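PDB 6ABW: citrate synthase from Metallosphaera sedula, which probably catalyses the condensation of oxaloacetate with acetyl-CoA and water to give citrate and free CoA in the tricarboxylic acid cycle. Local coordinates for residues A[190-195]-A[323-328]. Sequence-based numbering, arbitrary orientation.
Sequences ILYADH and NTDFYS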
ATOM      1  N   ILE A 190     -21.692  -7.077  -7.799  1.00  9.46           N
ATOM      2  CA  ILE A 190     -22.442  -5.914  -7.255  1.00  8.97           C
ATOM      3  C   ILE A 190     -22.472  -5.918  -5.725  1.00  9.03           C
ATOM      4  O   ILE A 190     -22.287  -4.867  -5.072  1.00  8.63           O
ATOM      5  CB  ILE A 190     -23.897  -5.909  -7.802  1.00  9.27           C
ATOM      6  CG1 ILE A 190     -23.889  -5.638  -9.342  1.00  9.92           C
ATOM      7  CG2 ILE A 190     -24.728  -4.843  -7.085  1.00  9.72           C
ATOM      8  CD1 ILE A 190     -25.200  -5.980 -10.015  1.00 11.15           C
ATOM      9  N   LEU A 191     -22.667  -7.112  -5.160  1.00  8.79           N
ATOM     10  CA  LEU A 191     -22.895  -7.243  -3.717  1.00  9.14           C
ATOM     11  C   LEU A 191     -21.720  -6.778  -2.863  1.00  9.60           C
ATOM     12  O   LEU A 191     -21.889  -6.229  -1.777  1.00 10.69           O
ATOM     13  CB  LEU A 191     -23.289  -8.693  -3.376  1.00  9.43           C
ATOM     14  CG  LEU A 191     -24.712  -9.159  -3.749  1.00 10.95           C
ATOM     15  CD1 LEU A 191     -24.947 -10.655  -3.690  1.00 11.01           C
ATOM     16  CD2 LEU A 191     -25.761  -8.430  -2.900  1.00 11.35           C
ATOM     17  N   TYR A 192     -20.508  -7.060  -3.327  1.00  9.40           N
ATOM     18  CA  TYR A 192     -19.301  -6.743  -2.635  1.00  9.84           C
ATOM     19  C   TYR A 192     -18.658  -5.384  -3.019  1.00 10.50           C
ATOM     20  O   TYR A 192     -17.576  -5.057  -2.503  1.00  9.67           O
ATOM     21  CB  TYR A 192     -18.306  -7.923  -2.767  1.00 10.31           C
ATOM     22  CG  TYR A 192     -18.342  -9.031  -1.737  1.00 10.92           C
ATOM     23  CD1 TYR A 192     -18.627  -8.771  -0.370  1.00 11.92           C
ATOM     24  CD2 TYR A 192     -17.967 -10.319  -2.061  1.00 11.12           C
ATOM     25  CE1 TYR A 192     -18.527  -9.755   0.576  1.00 11.98           C
ATOM     26  CE2 TYR A 192     -17.887 -11.311  -1.107  1.00 11.34           C
ATOM     27  CZ  TYR A 192     -18.179 -11.020   0.234  1.00 12.92           C
ATOM     28  OH  TYR A 192     -18.049 -12.017   1.213  1.00 12.78           O
ATOM     29  N   ALA A 193     -19.353  -4.568  -3.863  1.00 10.20           N
ATOM     30  CA  ALA A 193     -18.703  -3.430  -4.485  1.00  9.31           C
ATOM     31  C   ALA A 193     -18.267  -2.390  -3.467  1.00  9.63           C
ATOM     32  O   ALA A 193     -17.196  -1.825  -3.639  1.00  9.58           O
ATOM     33  CB  ALA A 193     -19.531  -2.805  -5.581  1.00  9.76           C
ATOM     34  N   ASP A 194     -19.073  -2.067  -2.451  1.00 10.37           N
ATOM     35  CA  ASP A 194     -18.669  -1.095  -1.477  1.00 11.42           C
ATOM     36  C   ASP A 194     -19.413  -1.280  -0.150  1.00 11.96           C
ATOM     37  O   ASP A 194     -20.571  -1.683  -0.183  1.00 12.22           O
ATOM     38  CB  ASP A 194     -18.981   0.356  -1.922  1.00 13.45           C
ATOM     39  CG  ASP A 194     -18.209   1.370  -1.045  1.00 16.71           C
ATOM     40  OD1 ASP A 194     -16.963   1.153  -0.757  1.00 16.69           O
ATOM     41  OD2 ASP A 194     -18.830   2.322  -0.522  1.00 18.47           O
ATOM     42  N   HIS A 195     -18.746  -1.001   0.960  1.00 11.94           N
ATOM     43  CA  HIS A 195     -19.416  -1.049   2.275  1.00 12.63           C
ATOM     44  C   HIS A 195     -18.540  -0.463   3.368  1.00 15.45           C
ATOM     45  O   HIS A 195     -17.412  -0.980   3.609  1.00 17.26           O
ATOM     46  CB  HIS A 195     -19.705  -2.495   2.650  1.00 11.98           C
ATOM     47  CG  HIS A 195     -20.907  -2.702   3.519  1.00 12.08           C
ATOM     48  ND1 HIS A 195     -20.804  -2.914   4.872  1.00 12.27           N
ATOM     49  CD2 HIS A 195     -22.216  -2.750   3.221  1.00 13.13           C
ATOM     50  CE1 HIS A 195     -22.025  -3.032   5.368  1.00 13.33           C
ATOM     51  NE2 HIS A 195     -22.894  -2.932   4.396  1.00 13.42           N
ATOM     52  N   ASN A 323     -24.211 -12.761   7.949  1.00 10.77           N
ATOM     53  CA  ASN A 323     -23.643 -11.607   7.291  1.00 10.94           C
ATOM     54  C   ASN A 323     -23.251 -11.983   5.881  1.00 11.32           C
ATOM     55  O   ASN A 323     -23.470 -13.100   5.464  1.00 10.64           O
ATOM     56  CB  ASN A 323     -22.490 -10.993   8.146  1.00 10.80           C
ATOM     57  CG  ASN A 323     -21.264 -11.880   8.242  1.00 10.61           C
ATOM     58  OD1 ASN A 323     -20.844 -12.501   7.251  1.00  9.38           O
ATOM     59  ND2 ASN A 323     -20.664 -11.910   9.404  1.00 10.32           N
ATOM     60  N   THR A 324     -22.749 -11.006   5.153  1.00 11.68           N
ATOM     61  CA  THR A 324     -22.449 -11.169   3.729  1.00 11.58           C
ATOM     62  C   THR A 324     -21.448 -12.265   3.454  1.00 11.69           C
ATOM     63  O   THR A 324     -21.404 -12.774   2.310  1.00 13.85           O
ATOM     64  CB  THR A 324     -21.950  -9.840   3.134  1.00 12.37           C
ATOM     65  OG1 THR A 324     -21.895  -9.963   1.717  1.00 12.19           O
ATOM     66  CG2 THR A 324     -20.628  -9.458   3.703  1.00 13.20           C
ATOM     67  N   ASP A 325     -20.656 -12.659   4.462  1.00 10.71           N
ATOM     68  CA  ASP A 325     -19.590 -13.672   4.268  1.00 11.95           C
ATOM     69  C   ASP A 325     -20.083 -15.115   4.386  1.00 11.42           C
ATOM     70  O   ASP A 325     -19.340 -16.046   4.107  1.00 12.03           O
ATOM     71  CB  ASP A 325     -18.426 -13.359   5.178  1.00 12.58           C
ATOM     72  CG  ASP A 325     -17.891 -11.864   5.010  1.00 14.62           C
ATOM     73  OD1 ASP A 325     -17.665 -11.374   3.830  1.00 16.35           O
ATOM     74  OD2 ASP A 325     -17.755 -11.166   6.080  1.00 15.92           O
ATOM     75  N   PHE A 326     -21.318 -15.313   4.852  1.00 11.11           N
ATOM     76  CA  PHE A 326     -21.819 -16.646   5.181  1.00 11.07           C
ATOM     77  C   PHE A 326     -22.072 -17.496   3.937  1.00 11.80           C
ATOM     78  O   PHE A 326     -21.711 -18.657   3.906  1.00 11.31           O
ATOM     79  CB  PHE A 326     -23.101 -16.573   6.084  1.00 12.21           C
ATOM     80  CG  PHE A 326     -23.439 -17.906   6.731  1.00 11.93           C
ATOM     81  CD1 PHE A 326     -22.729 -18.363   7.776  1.00 11.11           C
ATOM     82  CD2 PHE A 326     -24.398 -18.739   6.161  1.00 12.72           C
ATOM     83  CE1 PHE A 326     -23.016 -19.592   8.329  1.00 11.95           C
ATOM     84  CE2 PHE A 326     -24.705 -19.951   6.718  1.00 11.56           C
ATOM     85  CZ  PHE A 326     -24.031 -20.378   7.797  1.00 11.66           C
ATOM     86  N   TYR A 327     -22.746 -16.922   2.927  1.00 11.09           N
ATOM     87  CA  TYR A 327     -23.087 -17.612   1.698  1.00 11.73           C
ATOM     88  C   TYR A 327     -22.252 -17.202   0.466  1.00 10.30           C
ATOM     89  O   TYR A 327     -22.393 -17.819  -0.572  1.00 11.90           O
ATOM     90  CB  TYR A 327     -24.560 -17.383   1.372  1.00 12.14           C
ATOM     91  CG  TYR A 327     -25.501 -18.237   2.168  1.00 12.75           C
ATOM     92  CD1 TYR A 327     -25.570 -19.577   1.906  1.00 15.00           C
ATOM     93  CD2 TYR A 327     -26.341 -17.708   3.112  1.00 13.94           C
ATOM     94  CE1 TYR A 327     -26.440 -20.393   2.611  1.00 15.30           C
ATOM     95  CE2 TYR A 327     -27.231 -18.516   3.849  1.00 14.34           C
ATOM     96  CZ  TYR A 327     -27.259 -19.851   3.596  1.00 15.15           C
ATOM     97  OH  TYR A 327     -28.114 -20.732   4.275  1.00 15.97           O
ATOM     98  N   SER A 328     -21.331 -16.246   0.589  1.00 10.59           N
ATOM     99  CA  SER A 328     -20.593 -15.820  -0.621  1.00 10.00           C
ATOM    100  C   SER A 328     -19.658 -16.928  -1.100  1.00  9.75           C
ATOM    101  O   SER A 328     -19.578 -17.224  -2.311  1.00 10.18           O
ATOM    102  CB  SER A 328     -19.835 -14.505  -0.329  1.00 11.71           C
ATOM    103  OG  SER A 328     -18.887 -14.668   0.734  1.00 11.12           O
TER
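At the edge of the Tyr192 ring, near its plane, lies Asp325 OD1, with the carboxylate turned 32° from the ring; Thr324 OG1 and Ser328 OG approach obliquely, and Phe346 meets the ring edge-to-face. Tyr192 is the first residue past the end of helix 179-191, and its phenol reaches the first turn of helix 325-335. There Tyr192 OH is held twice: it donates to Asp325 OD1 at 2.7 Å, on the anti lone pair, and accepts from Ser328 OG at 2.8 Å. Ser328 OG sits between its own backbone N and carbonyl carbon (chi1 60°), which turns the hydroxyl to the phenol. Beside the ring, Thr324 OG1 comes within 3.6 Å of Tyr192 CE1 and finds no hydrogen-bond partner in the model. In the turn leading into the helix, Asn323 OD1 makes a capping bond, accepting from Asp325 N at 2.8 Å. A phenylalanine in place of Tyr192 would probably leave Asp325 OD1 without this donor and its carboxylate freer to turn. Asp325, the predicted active-site aspartate, lies near Gly267 and acetyl-CoA; as in other citrate synthases, it probably deprotonates the acetyl group. Tyr192, itself held by Ser328, is thus probably a second-shell residue positioning that carboxylate.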